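Local coordinates for protein glutathione S-transferase omega-like 2 (Saccharomyces cerevisiae, PDB 5LKB) that acts as a one-cysteine glutathione-dependent thiol transferase and reduces dehydroascorbate and dimethylarsinic acid, working as a homodimer, at residues W214-T226 with E238-I252. Residues are numbered along the deposited sequence; the frame is centred on the assembly and turned at random.
Sequences WVYDSINNGVYKT and EVNNVFEHLDKVEKI
The side chain of K225 crosses that of E238 at a slant. K225 CB lies 3.7 Å from E238 CD. CD of K225 passes the carboxylate, and K225 CE comes within 3.5 Å of E238 OE1. The bend at chi3 (-71°) turns the tip back along its own segment, where K225 NZ donates to D217 O at 2.9 Å. From K225 NZ to E238 OE1 is 3.9 Å, a long salt bridge; a water links NZ to OE2 of the same carboxylate. Nearby, V242 is a knob in a hole formed by S218, G222, V223 and T226. V242 CG2 sits 3.5 Å from G222 C. The buried S218 O has no hydrogen-bond partner; it receives a CA-H...O contact from V242. S218 CB lies over one face of the H245 ring. That ring is fixed in rotation by H245 ND1 donating to N241 O at 2.8 Å, almost in the ring plane. Farther along, W214 CH2 touches V249 CG2 at 3.5 Å, and I252 CD1 meets the indole edge. The segments join helices 205-220 and 222-227 to helix 232-264 in the GST C-terminal domain. Helix 285-304 touches I219, V223 and V249; helix 317-329 packs on L246 and V249.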
loop_
_atom_site.group_PDB
_atom_site.type_symbol
_atom_site.label_atom_id
_atom_site.label_comp_id
_atom_site.label_asym_id
_atom_site.label_seq_id
_atom_site.Cartn_x
_atom_site.Cartn_y
_atom_site.Cartn_z
ATOM N N TRP A 214 25.700 -1.757 -4.813
ATOM C CA TRP A 214 24.780 -1.890 -3.665
ATOM C C TRP A 214 23.377 -1.441 -4.021
ATOM O O TRP A 214 22.417 -1.945 -3.418
ATOM C CB TRP A 214 25.299 -1.175 -2.404
ATOM C CG TRP A 214 25.560 0.278 -2.459
ATOM C CD1 TRP A 214 26.768 0.891 -2.736
ATOM C CD2 TRP A 214 24.646 1.336 -2.179
ATOM N NE1 TRP A 214 26.645 2.236 -2.655
ATOM C CE2 TRP A 214 25.354 2.549 -2.289
ATOM C CE3 TRP A 214 23.290 1.382 -1.810
ATOM C CZ2 TRP A 214 24.752 3.805 -2.107
ATOM C CZ3 TRP A 214 22.699 2.629 -1.618
ATOM C CH2 TRP A 214 23.417 3.817 -1.724
ATOM N N VAL A 215 23.215 -0.484 -4.932
ATOM C CA VAL A 215 21.862 -0.150 -5.372
ATOM C C VAL A 215 21.231 -1.344 -6.062
ATOM O O VAL A 215 20.040 -1.628 -5.879
ATOM C CB VAL A 215 21.871 1.121 -6.250
ATOM C CG1 VAL A 215 20.530 1.306 -6.975
ATOM C CG2 VAL A 215 22.206 2.293 -5.415
ATOM N N TYR A 216 22.008 -2.117 -6.827
ATOM C CA TYR A 216 21.442 -3.317 -7.432
ATOM C C TYR A 216 20.895 -4.283 -6.386
ATOM O O TYR A 216 19.737 -4.727 -6.462
ATOM C CB TYR A 216 22.457 -4.015 -8.345
ATOM C CG TYR A 216 21.935 -5.355 -8.783
ATOM C CD1 TYR A 216 21.007 -5.472 -9.799
ATOM C CD2 TYR A 216 22.268 -6.537 -8.087
ATOM C CE1 TYR A 216 20.469 -6.652 -10.154
ATOM C CE2 TYR A 216 21.740 -7.754 -8.440
ATOM C CZ TYR A 216 20.815 -7.826 -9.467
ATOM O OH TYR A 216 20.247 -8.993 -9.837
ATOM N N ASP A 217 21.724 -4.667 -5.423
ATOM C CA ASP A 217 21.326 -5.734 -4.538
ATOM C C ASP A 217 20.199 -5.300 -3.625
ATOM O O ASP A 217 19.349 -6.122 -3.274
ATOM C CB ASP A 217 22.496 -6.205 -3.681
ATOM C CG ASP A 217 23.457 -7.118 -4.462
ATOM O OD1 ASP A 217 23.018 -8.040 -5.202
ATOM O OD2 ASP A 217 24.678 -6.874 -4.328
ATOM N N SER A 218 20.245 -4.053 -3.176
ATOM C CA SER A 218 19.384 -3.567 -2.104
ATOM C C SER A 218 18.152 -2.803 -2.583
ATOM O O SER A 218 17.227 -2.659 -1.788
ATOM C CB SER A 218 20.138 -2.692 -1.098
ATOM O OG SER A 218 20.529 -1.400 -1.670
ATOM N N ILE A 219 18.109 -2.297 -3.814
ATOM C CA ILE A 219 17.024 -1.432 -4.277
ATOM C C ILE A 219 16.472 -1.994 -5.573
ATOM O O ILE A 219 15.309 -2.389 -5.653
ATOM C CB ILE A 219 17.500 0.032 -4.379
ATOM C CG1 ILE A 219 17.875 0.549 -2.973
ATOM C CG2 ILE A 219 16.448 0.903 -5.036
ATOM C CD1 ILE A 219 18.579 1.828 -2.856
ATOM N N ASN A 220 17.299 -2.012 -6.630
ATOM C CA ASN A 220 16.815 -2.491 -7.925
ATOM C C ASN A 220 16.247 -3.892 -7.821
ATOM O O ASN A 220 15.099 -4.165 -8.214
ATOM C CB ASN A 220 17.907 -2.470 -9.010
ATOM C CG ASN A 220 18.436 -1.114 -9.331
ATOM O OD1 ASN A 220 17.734 -0.072 -9.324
ATOM N ND2 ASN A 220 19.681 -1.105 -9.737
ATOM N N ASN A 221 17.080 -4.852 -7.337
ATOM C CA ASN A 221 16.636 -6.200 -7.048
ATOM C C ASN A 221 16.069 -6.328 -5.633
ATOM O O ASN A 221 15.329 -7.274 -5.376
ATOM C CB ASN A 221 17.788 -7.219 -7.247
ATOM C CG ASN A 221 17.277 -8.594 -7.490
ATOM O OD1 ASN A 221 16.309 -8.850 -8.229
ATOM N ND2 ASN A 221 17.944 -9.570 -6.875
ATOM N N GLY A 222 16.393 -5.380 -4.747
ATOM C CA GLY A 222 15.882 -5.473 -3.383
ATOM C C GLY A 222 14.363 -5.460 -3.327
ATOM O O GLY A 222 13.764 -6.230 -2.586
ATOM N N VAL A 223 13.735 -4.614 -4.160
ATOM C CA VAL A 223 12.258 -4.604 -4.141
ATOM C C VAL A 223 11.677 -5.917 -4.614
ATOM O O VAL A 223 10.636 -6.343 -4.126
ATOM C CB VAL A 223 11.658 -3.432 -4.917
ATOM C CG1 VAL A 223 12.122 -2.105 -4.331
ATOM C CG2 VAL A 223 11.986 -3.484 -6.441
ATOM N N TYR A 224 12.356 -6.647 -5.536
ATOM C CA TYR A 224 11.868 -7.923 -6.035
ATOM C C TYR A 224 12.091 -9.054 -5.031
ATOM O O TYR A 224 11.207 -9.882 -4.832
ATOM C CB TYR A 224 12.580 -8.285 -7.332
ATOM C CG TYR A 224 12.067 -7.520 -8.533
ATOM C CD1 TYR A 224 10.966 -7.953 -9.213
ATOM C CD2 TYR A 224 12.735 -6.435 -9.013
ATOM C CE1 TYR A 224 10.484 -7.292 -10.339
ATOM C CE2 TYR A 224 12.247 -5.714 -10.134
ATOM C CZ TYR A 224 11.144 -6.197 -10.827
ATOM O OH TYR A 224 10.645 -5.555 -11.980
ATOM N N LYS A 225 13.268 -9.068 -4.377
ATOM C CA LYS A 225 13.476 -10.034 -3.285
ATOM C C LYS A 225 12.454 -9.840 -2.156
ATOM O O LYS A 225 12.031 -10.820 -1.524
ATOM C CB LYS A 225 14.920 -9.922 -2.790
ATOM C CG LYS A 225 15.977 -10.357 -3.837
ATOM C CD LYS A 225 17.392 -10.349 -3.274
ATOM C CE LYS A 225 17.859 -8.959 -3.047
ATOM N NZ LYS A 225 19.291 -8.907 -2.621
ATOM N N THR A 226 12.026 -8.582 -1.939
ATOM C CA THR A 226 10.976 -8.287 -0.961
ATOM C C THR A 226 9.615 -8.762 -1.459
ATOM O O THR A 226 8.928 -9.496 -0.756
ATOM C CB THR A 226 10.957 -6.787 -0.671
ATOM O OG1 THR A 226 12.207 -6.346 -0.164
ATOM C CG2 THR A 226 9.876 -6.456 0.330
ATOM N N GLU A 238 14.377 -8.604 3.644
ATOM C CA GLU A 238 14.602 -7.832 2.421
ATOM C C GLU A 238 13.995 -6.438 2.482
ATOM O O GLU A 238 14.599 -5.487 1.995
ATOM C CB GLU A 238 14.135 -8.614 1.205
ATOM C CG GLU A 238 14.847 -9.934 1.013
ATOM C CD GLU A 238 16.321 -9.832 0.611
ATOM O OE1 GLU A 238 16.788 -8.711 0.315
ATOM O OE2 GLU A 238 16.964 -10.918 0.540
ATOM N N VAL A 239 12.790 -6.287 3.072
ATOM C CA VAL A 239 12.208 -4.951 3.146
ATOM C C VAL A 239 13.013 -4.046 4.049
ATOM O O VAL A 239 13.162 -2.851 3.776
ATOM C CB VAL A 239 10.709 -4.962 3.523
ATOM C CG1 VAL A 239 10.452 -5.238 5.024
ATOM C CG2 VAL A 239 10.052 -3.660 3.109
ATOM N N ASN A 240 13.533 -4.572 5.163
ATOM C CA ASN A 240 14.362 -3.723 6.008
ATOM C C ASN A 240 15.601 -3.283 5.238
ATOM O O ASN A 240 16.051 -2.150 5.380
ATOM C CB ASN A 240 14.788 -4.473 7.272
ATOM C CG ASN A 240 13.740 -4.391 8.390
ATOM O OD1 ASN A 240 13.527 -3.347 8.975
ATOM N ND2 ASN A 240 13.137 -5.473 8.666
ATOM N N ASN A 241 16.137 -4.190 4.432
ATOM C CA ASN A 241 17.332 -3.898 3.624
ATOM C C ASN A 241 17.047 -2.826 2.585
ATOM O O ASN A 241 17.883 -1.937 2.376
ATOM C CB ASN A 241 17.866 -5.192 3.031
ATOM C CG ASN A 241 19.210 -4.984 2.356
ATOM O OD1 ASN A 241 20.197 -4.577 3.015
ATOM N ND2 ASN A 241 19.225 -5.143 1.075
ATOM N N VAL A 242 15.871 -2.873 1.927
ATOM C CA VAL A 242 15.516 -1.836 0.967
ATOM C C VAL A 242 15.557 -0.483 1.634
ATOM O O VAL A 242 16.138 0.477 1.133
ATOM C CB VAL A 242 14.131 -2.138 0.369
ATOM C CG1 VAL A 242 13.577 -0.904 -0.337
ATOM C CG2 VAL A 242 14.134 -3.329 -0.597
ATOM N N PHE A 243 14.813 -0.327 2.752
ATOM C CA PHE A 243 14.722 0.989 3.361
ATOM C C PHE A 243 16.055 1.444 3.949
ATOM O O PHE A 243 16.360 2.631 3.902
ATOM C CB PHE A 243 13.548 1.049 4.385
ATOM C CG PHE A 243 12.205 1.166 3.683
ATOM C CD1 PHE A 243 11.778 2.392 3.248
ATOM C CD2 PHE A 243 11.473 0.037 3.363
ATOM C CE1 PHE A 243 10.589 2.530 2.503
ATOM C CE2 PHE A 243 10.273 0.156 2.629
ATOM C CZ PHE A 243 9.872 1.383 2.201
ATOM N N GLU A 244 16.875 0.514 4.439
ATOM C CA GLU A 244 18.192 0.889 4.955
ATOM C C GLU A 244 19.038 1.509 3.847
ATOM O O GLU A 244 19.738 2.510 4.069
ATOM C CB GLU A 244 18.882 -0.333 5.534
ATOM C CG GLU A 244 20.325 -0.148 5.954
ATOM C CD GLU A 244 20.949 -1.470 6.375
ATOM O OE1 GLU A 244 20.199 -2.412 6.702
ATOM O OE2 GLU A 244 22.190 -1.582 6.333
ATOM N N HIS A 245 18.891 0.987 2.639
ATOM C CA HIS A 245 19.654 1.497 1.516
ATOM C C HIS A 245 19.036 2.707 0.870
ATOM O O HIS A 245 19.768 3.556 0.327
ATOM C CB HIS A 245 20.003 0.379 0.558
ATOM C CG HIS A 245 21.023 -0.524 1.147
ATOM N ND1 HIS A 245 20.676 -1.558 1.991
ATOM C CD2 HIS A 245 22.385 -0.512 1.069
ATOM C CE1 HIS A 245 21.786 -2.175 2.379
ATOM N NE2 HIS A 245 22.833 -1.572 1.819
ATOM N N LEU A 246 17.716 2.850 0.905
ATOM C CA LEU A 246 17.161 4.138 0.511
ATOM C C LEU A 246 17.638 5.246 1.445
ATOM O O LEU A 246 17.872 6.379 1.017
ATOM C CB LEU A 246 15.625 4.092 0.491
ATOM C CG LEU A 246 14.906 3.257 -0.573
ATOM C CD1 LEU A 246 13.411 3.158 -0.287
ATOM C CD2 LEU A 246 15.150 3.807 -1.946
ATOM N N ASP A 247 17.761 4.942 2.738
ATOM C CA ASP A 247 18.330 5.899 3.672
ATOM C C ASP A 247 19.734 6.315 3.241
ATOM O O ASP A 247 20.063 7.498 3.321
ATOM C CB ASP A 247 18.367 5.314 5.077
ATOM C CG ASP A 247 16.978 5.146 5.669
ATOM O OD1 ASP A 247 16.020 5.779 5.167
ATOM O OD2 ASP A 247 16.922 4.437 6.693
ATOM N N LYS A 248 20.517 5.362 2.736
ATOM C CA LYS A 248 21.880 5.659 2.251
ATOM C C LYS A 248 21.852 6.608 1.056
ATOM O O LYS A 248 22.609 7.599 1.021
ATOM C CB LYS A 248 22.636 4.370 1.928
ATOM C CG LYS A 248 22.960 3.585 3.180
ATOM C CD LYS A 248 23.812 2.359 2.918
ATOM C CE LYS A 248 23.812 1.427 4.121
ATOM N NZ LYS A 248 24.837 0.332 3.839
ATOM N N VAL A 249 20.959 6.341 0.090
ATOM C CA VAL A 249 20.815 7.211 -1.076
ATOM C C VAL A 249 20.373 8.601 -0.662
ATOM O O VAL A 249 20.871 9.609 -1.162
ATOM C CB VAL A 249 19.844 6.591 -2.096
ATOM C CG1 VAL A 249 19.595 7.577 -3.283
ATOM C CG2 VAL A 249 20.331 5.286 -2.566
ATOM N N GLU A 250 19.343 8.672 0.213
ATOM C CA GLU A 250 18.825 9.937 0.698
ATOM C C GLU A 250 19.916 10.806 1.353
ATOM O O GLU A 250 19.919 12.029 1.164
ATOM C CB GLU A 250 17.673 9.660 1.685
ATOM C CG GLU A 250 17.019 10.868 2.287
ATOM C CD GLU A 250 16.103 11.644 1.328
ATOM O OE1 GLU A 250 15.838 11.174 0.176
ATOM O OE2 GLU A 250 15.696 12.774 1.693
ATOM N N LYS A 251 20.787 10.176 2.161
ATOM C CA LYS A 251 21.929 10.857 2.792
ATOM C C LYS A 251 22.887 11.429 1.745
ATOM O O LYS A 251 23.260 12.613 1.808
ATOM C CB LYS A 251 22.644 9.883 3.742
ATOM C CG LYS A 251 23.930 10.429 4.368
ATOM C CD LYS A 251 23.697 11.654 5.203
ATOM C CE LYS A 251 25.005 12.072 5.965
ATOM N NZ LYS A 251 25.003 13.549 6.267
ATOM N N ILE A 252 23.200 10.640 0.730
ATOM C CA ILE A 252 24.078 11.099 -0.339
ATOM C C ILE A 252 23.496 12.332 -0.995
ATOM O O ILE A 252 24.181 13.342 -1.210
ATOM C CB ILE A 252 24.289 9.983 -1.366
ATOM C CG1 ILE A 252 25.251 8.922 -0.824
ATOM C CG2 ILE A 252 24.848 10.540 -2.717
ATOM C CD1 ILE A 252 25.319 7.681 -1.676
HETATM O O HOH W 1 19.439 -10.812 -0.553
#